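Local coordinates for protein beta-glucosidase (Saccharopolyspora erythraea D, PDB 5M6G) that probably hydrolyses terminal, non-reducing beta-D-glucosyl residues to release beta-D-glucose, as a family 3 glycoside hydrolase, at residues D129-H134 / S177-V182; D156-I161 / T208-G213. All coordinates share one frame; numbering follows the deposited sequence.

Interaction 1: D129-H134 / S177-V182. With SOR (sorbitol), chain L.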
loop_
_atom_site.group_PDB
_atom_site.type_symbol
_atom_site.label_atom_id
_atom_site.label_comp_id
_atom_site.label_asym_id
_atom_site.label_seq_id
_atom_site.Cartn_x
_atom_site.Cartn_y
_atom_site.Cartn_z
ATOM N N ASP A 129 -7.688 1.167 -2.716
ATOM C CA ASP A 129 -6.373 0.771 -2.197
ATOM C C ASP A 129 -6.106 -0.670 -2.615
ATOM O O ASP A 129 -6.583 -1.613 -1.982
ATOM C CB ASP A 129 -6.301 0.908 -0.680
ATOM C CG ASP A 129 -6.441 2.342 -0.214
ATOM O OD1 ASP A 129 -5.449 3.104 -0.307
ATOM O OD2 ASP A 129 -7.544 2.697 0.251
ATOM N N ALA A 130 -5.373 -0.846 -3.709
ATOM C CA ALA A 130 -4.825 -2.147 -4.072
ATOM C C ALA A 130 -3.325 -2.039 -3.823
ATOM O O ALA A 130 -2.540 -1.815 -4.745
ATOM C CB ALA A 130 -5.153 -2.530 -5.526
ATOM N N VAL A 131 -2.933 -2.188 -2.547
ATOM C CA VAL A 131 -1.571 -1.877 -2.107
ATOM C C VAL A 131 -0.694 -3.112 -1.872
ATOM O O VAL A 131 0.523 -2.960 -1.674
ATOM C CB VAL A 131 -1.591 -1.005 -0.832
ATOM C CG1 VAL A 131 -2.265 0.316 -1.122
ATOM C CG2 VAL A 131 -2.311 -1.729 0.301
ATOM N N HIS A 132 -1.265 -4.321 -1.856
ATOM C CA HIS A 132 -0.444 -5.533 -1.909
ATOM C C HIS A 132 -1.326 -6.611 -2.541
ATOM O O HIS A 132 -1.700 -7.618 -1.941
ATOM C CB HIS A 132 0.149 -5.951 -0.556
ATOM C CG HIS A 132 -0.853 -6.240 0.530
ATOM N ND1 HIS A 132 -0.645 -7.224 1.479
ATOM C CD2 HIS A 132 -2.029 -5.655 0.851
ATOM C CE1 HIS A 132 -1.650 -7.228 2.336
ATOM N NE2 HIS A 132 -2.511 -6.294 1.969
ATOM N N GLY A 133 -1.636 -6.387 -3.817
ATOM C CA GLY A 133 -2.726 -7.076 -4.476
ATOM C C GLY A 133 -4.002 -6.263 -4.372
ATOM O O GLY A 133 -4.036 -5.168 -3.804
ATOM N N HIS A 134 -5.076 -6.811 -4.951
ATOM C CA HIS A 134 -6.408 -6.203 -4.875
ATOM C C HIS A 134 -7.029 -6.573 -3.521
ATOM O O HIS A 134 -7.980 -7.351 -3.414
ATOM C CB HIS A 134 -7.248 -6.665 -6.062
ATOM C CG HIS A 134 -8.440 -5.807 -6.345
ATOM N ND1 HIS A 134 -8.815 -4.765 -5.529
ATOM C CD2 HIS A 134 -9.349 -5.849 -7.348
ATOM C CE1 HIS A 134 -9.897 -4.188 -6.027
ATOM N NE2 HIS A 134 -10.242 -4.829 -7.131
ATOM N N SER A 177 -5.448 2.468 -8.626
ATOM C CA SER A 177 -5.050 2.023 -7.298
ATOM C C SER A 177 -4.258 3.118 -6.604
ATOM O O SER A 177 -3.443 3.800 -7.232
ATOM C CB SER A 177 -4.202 0.751 -7.345
ATOM O OG SER A 177 -3.803 0.383 -6.032
ATOM N N PHE A 178 -4.500 3.277 -5.302
ATOM C CA PHE A 178 -3.742 4.216 -4.476
ATOM C C PHE A 178 -2.457 3.519 -4.024
ATOM O O PHE A 178 -2.264 3.177 -2.859
ATOM C CB PHE A 178 -4.592 4.693 -3.306
ATOM C CG PHE A 178 -5.946 5.261 -3.725
ATOM C CD1 PHE A 178 -6.044 6.164 -4.773
ATOM C CD2 PHE A 178 -7.110 4.880 -3.068
ATOM C CE1 PHE A 178 -7.288 6.684 -5.155
ATOM C CE2 PHE A 178 -8.348 5.389 -3.437
ATOM C CZ PHE A 178 -8.442 6.293 -4.489
ATOM N N ALA A 179 -1.580 3.293 -4.998
ATOM C CA ALA A 179 -0.345 2.537 -4.816
ATOM C C ALA A 179 0.607 2.897 -5.954
ATOM O O ALA A 179 0.158 3.134 -7.082
ATOM C CB ALA A 179 -0.628 1.014 -4.803
ATOM N N PRO A 180 1.921 2.894 -5.690
ATOM C CA PRO A 180 2.594 2.506 -4.437
ATOM C C PRO A 180 2.842 3.632 -3.429
ATOM O O PRO A 180 3.017 4.794 -3.821
ATOM C CB PRO A 180 3.938 1.978 -4.934
ATOM C CG PRO A 180 4.249 2.873 -6.107
ATOM C CD PRO A 180 2.883 3.025 -6.801
ATOM N N CYS A 181 2.870 3.287 -2.144
ATOM C CA CYS A 181 3.504 4.164 -1.163
ATOM C C CYS A 181 4.993 4.243 -1.478
ATOM O O CYS A 181 5.701 3.234 -1.382
ATOM C CB CYS A 181 3.302 3.656 0.277
ATOM S SG CYS A 181 3.522 4.908 1.652
ATOM N N VAL A 182 5.463 5.422 -1.890
ATOM C CA VAL A 182 6.882 5.687 -2.073
ATOM C C VAL A 182 7.463 6.387 -0.849
ATOM O O VAL A 182 8.585 6.907 -0.890
ATOM C CB VAL A 182 7.133 6.478 -3.368
ATOM C CG1 VAL A 182 6.524 5.725 -4.569
ATOM C CG2 VAL A 182 6.565 7.901 -3.272
HETATM C C1 SOR L . -3.889 6.343 1.983
HETATM C C2 SOR L . -5.124 5.592 1.516
HETATM C C3 SOR L . -6.340 6.129 2.264
HETATM C C4 SOR L . -7.537 5.194 2.110
HETATM C C5 SOR L . -8.566 5.350 3.233
HETATM C C6 SOR L . -9.508 4.151 3.184
HETATM O O1 SOR L . -2.730 5.575 1.765
HETATM O O2 SOR L . -5.290 5.767 0.119
HETATM O O3 SOR L . -6.655 7.394 1.743
HETATM O O4 SOR L . -8.161 5.419 0.862
HETATM O O5 SOR L . -7.952 5.444 4.512
HETATM O O6 SOR L . -10.211 4.024 4.402
#
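Asp129 and Phe178 meet edge-on: the carboxylate carbon CG of Asp129 lies in the plane of the Phe178 ring, and Asp129 OD1 lies 3.7 Å from Phe178 CD2, near the ring plane, and 3.5 Å from Phe178 CB. The C-H edge of the ring, slightly positive, suits a carboxylate. Asp129 CG stands anti to the carbonyl carbon and beside the backbone N (chi1 -64°), and from it both oxygens meet the sorbitol. OD1 accepts a hydrogen bond from sorbitol O2 at 2.7 Å and OD2 one from sorbitol O4 at 2.9 Å, so the carboxylate grips two hydroxyls of one ligand. An alanine in place of this aspartate would probably leave the O2 and O4 hydroxyls without these acceptors and open a gap beside Phe178.

Away from the ligand, Ser177, at the end of strand 176-177, ties the two segments together. Its OG, anti to the backbone N (chi1 178°), donates to Ala130 O at 2.8 Å from above the carbonyl plane, while Ala130 CB packs 3.3 Å from the same OG; small residues let the chains come this close. Ala179 CB lies near Ala130 O and, at 4.1 Å, against Val131 CG1, which also touches Phe178 O at 3.3 Å. Lys231 NZ is hydrogen-bonded to Phe178 O and to the sorbitol, and makes a long, weak ion pair with Asp129. The buried carboxylate thus presents two acceptors to hydroxyls on alternate carbons, consistent with sugar recognition.

Interaction 2: D156-I161 / T208-G213; sequences DLVQRI and TSAVTG
Gln159 and Gly213 bring the two helices together: Gly213 CA lies 3.3 Å from Gln159 O in a CA-H...O contact with an angle of 146° at the hydrogen. Glycine suits this place because a CB here would point toward the other helix and collide with that carbonyl oxygen. A second such contact runs the other way, from Gln159 CA to Ser209 O at 3.5 Å, and Gln159 CB packs against the same oxygen.

Beyond CB, the Gln159 side chain is extended, its CG anti to the backbone N (chi1 175°), and it lies over the neighbouring helix. Its NE2 reaches 4.0 Å from Thr212 CG2, the two side chains crossing obliquely, while Gln159 CB lies 4.0 Å from Ser209 CB at the partly exposed border. On the buried side, Val158 CG1 meets Ala210 CB at 3.7 Å, a branched side chain against a small one, and sits 3.8 Å from Ser209 OG.

Two of the hydroxyls have partners further out. Ser209 OG is hydrogen-bonded to Pro155 O, tying this segment to the first residue of helix 155-170, and Thr212 OG1 is hydrogen-bonded to Arg269 NH1. Val158 also rests on Leu149 of helix 146-152.

The segment axes approach to 6.9 Å and cross at -36°, a close pairing made possible by small residues, Ser209, Ala210 and Gly213, on one face. Such packing of neighbouring, roughly parallel helices is characteristic of the helical layer around the TIM-barrel-related N-terminal domain of family 3 glycoside hydrolases.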
loop_
_atom_site.group_PDB
_atom_site.type_symbol
_atom_site.label_atom_id
_atom_site.label_comp_id
_atom_site.label_asym_id
_atom_site.label_seq_id
_atom_site.Cartn_x
_atom_site.Cartn_y
_atom_site.Cartn_z
ATOM N N ASP A 156 12.469 -5.862 -10.534
ATOM C CA ASP A 156 11.739 -6.539 -11.597
ATOM C C ASP A 156 10.584 -7.353 -11.028
ATOM O O ASP A 156 9.481 -7.370 -11.592
ATOM C CB ASP A 156 12.692 -7.420 -12.397
ATOM C CG ASP A 156 12.084 -7.887 -13.687
ATOM O OD1 ASP A 156 11.919 -7.040 -14.594
ATOM O OD2 ASP A 156 11.767 -9.086 -13.795
ATOM N N LEU A 157 10.818 -8.013 -9.891
ATOM C CA LEU A 157 9.758 -8.751 -9.210
ATOM C C LEU A 157 8.622 -7.832 -8.780
ATOM O O LEU A 157 7.444 -8.186 -8.904
ATOM C CB LEU A 157 10.337 -9.464 -7.990
ATOM C CG LEU A 157 9.351 -10.204 -7.087
ATOM C CD1 LEU A 157 8.861 -11.456 -7.799
ATOM C CD2 LEU A 157 10.028 -10.548 -5.748
ATOM N N VAL A 158 8.958 -6.657 -8.245
ATOM C CA VAL A 158 7.928 -5.716 -7.813
ATOM C C VAL A 158 7.121 -5.234 -9.013
ATOM O O VAL A 158 5.893 -5.082 -8.939
ATOM C CB VAL A 158 8.579 -4.558 -7.030
ATOM C CG1 VAL A 158 7.650 -3.334 -6.926
ATOM C CG2 VAL A 158 9.013 -5.059 -5.647
ATOM N N GLN A 159 7.792 -5.031 -10.147
ATOM C CA GLN A 159 7.090 -4.669 -11.373
ATOM C C GLN A 159 6.121 -5.773 -11.801
ATOM O O GLN A 159 4.965 -5.492 -12.141
ATOM C CB GLN A 159 8.106 -4.359 -12.477
ATOM C CG GLN A 159 7.499 -4.079 -13.847
ATOM C CD GLN A 159 8.538 -3.609 -14.853
ATOM O OE1 GLN A 159 9.531 -2.985 -14.486
ATOM N NE2 GLN A 159 8.317 -3.919 -16.123
ATOM N N ARG A 160 6.553 -7.040 -11.756
ATOM C CA ARG A 160 5.645 -8.127 -12.127
ATOM C C ARG A 160 4.440 -8.176 -11.199
ATOM O O ARG A 160 3.325 -8.492 -11.633
ATOM C CB ARG A 160 6.374 -9.477 -12.109
ATOM C CG ARG A 160 7.179 -9.767 -13.359
ATOM C CD ARG A 160 8.565 -10.273 -13.003
ATOM N NE ARG A 160 8.534 -11.653 -12.538
ATOM C CZ ARG A 160 9.505 -12.235 -11.840
ATOM N NH1 ARG A 160 10.602 -11.557 -11.513
ATOM N NH2 ARG A 160 9.372 -13.500 -11.469
ATOM N N ILE A 161 4.650 -7.888 -9.912
ATOM C CA ILE A 161 3.545 -7.851 -8.960
ATOM C C ILE A 161 2.594 -6.705 -9.294
ATOM O O ILE A 161 1.365 -6.856 -9.223
ATOM C CB ILE A 161 4.094 -7.737 -7.526
ATOM C CG1 ILE A 161 4.844 -9.018 -7.133
ATOM C CG2 ILE A 161 2.971 -7.424 -6.549
ATOM C CD1 ILE A 161 5.757 -8.858 -5.912
ATOM N N THR A 208 9.789 2.003 -7.433
ATOM C CA THR A 208 8.738 2.630 -8.219
ATOM C C THR A 208 8.500 1.879 -9.519
ATOM O O THR A 208 7.579 2.229 -10.263
ATOM C CB THR A 208 9.071 4.107 -8.512
ATOM O OG1 THR A 208 10.246 4.182 -9.330
ATOM C CG2 THR A 208 9.297 4.875 -7.221
ATOM N N SER A 209 9.304 0.848 -9.804
ATOM C CA SER A 209 8.952 -0.107 -10.846
ATOM C C SER A 209 7.541 -0.665 -10.659
ATOM O O SER A 209 6.943 -1.147 -11.625
ATOM C CB SER A 209 9.983 -1.238 -10.867
ATOM O OG SER A 209 9.854 -2.042 -9.712
ATOM N N ALA A 210 6.992 -0.604 -9.440
ATOM C CA ALA A 210 5.584 -0.944 -9.242
ATOM C C ALA A 210 4.679 -0.118 -10.147
ATOM O O ALA A 210 3.642 -0.607 -10.619
ATOM C CB ALA A 210 5.190 -0.732 -7.782
ATOM N N VAL A 211 5.050 1.145 -10.390
ATOM C CA VAL A 211 4.255 2.016 -11.259
ATOM C C VAL A 211 4.214 1.452 -12.671
ATOM O O VAL A 211 3.157 1.408 -13.323
ATOM C CB VAL A 211 4.833 3.443 -11.258
ATOM C CG1 VAL A 211 4.104 4.323 -12.297
ATOM C CG2 VAL A 211 4.738 4.062 -9.872
ATOM N N THR A 212 5.377 1.043 -13.175
ATOM C CA THR A 212 5.460 0.517 -14.529
ATOM C C THR A 212 4.662 -0.770 -14.664
ATOM O O THR A 212 4.033 -1.012 -15.701
ATOM C CB THR A 212 6.924 0.295 -14.900
ATOM O OG1 THR A 212 7.644 1.522 -14.709
ATOM C CG2 THR A 212 7.054 -0.171 -16.341
ATOM N N GLY A 213 4.657 -1.599 -13.619
ATOM C CA GLY A 213 3.866 -2.819 -13.667
ATOM C C GLY A 213 2.375 -2.533 -13.683
ATOM O O GLY A 213 1.630 -3.092 -14.494
#

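Overall arrangement
Both interactions lie within the family 3 N-terminal domain, their centres 11 Å apart. Their segments alternate along the chain: 129-134, 156-161, 177-182, then 208-213. Interaction 1 joins segments at the ends of the adjacent parallel strands 125-128 and 176-177 and reaches the sorbitol pocket; interaction 2 pairs helices 155-170 and 209-215 farther from the chain centre. They touch directly, Pro180 CD lying 3.7 Å from Val211 CG2 and Val182 CG1 3.9 Å from Thr208 CG2, while Ala130 also packs on helix 155-170. The loop that carries Phe178 thus packs directly on helix 209-215 and its approach, and the pocket and the helical layer meet within one domain.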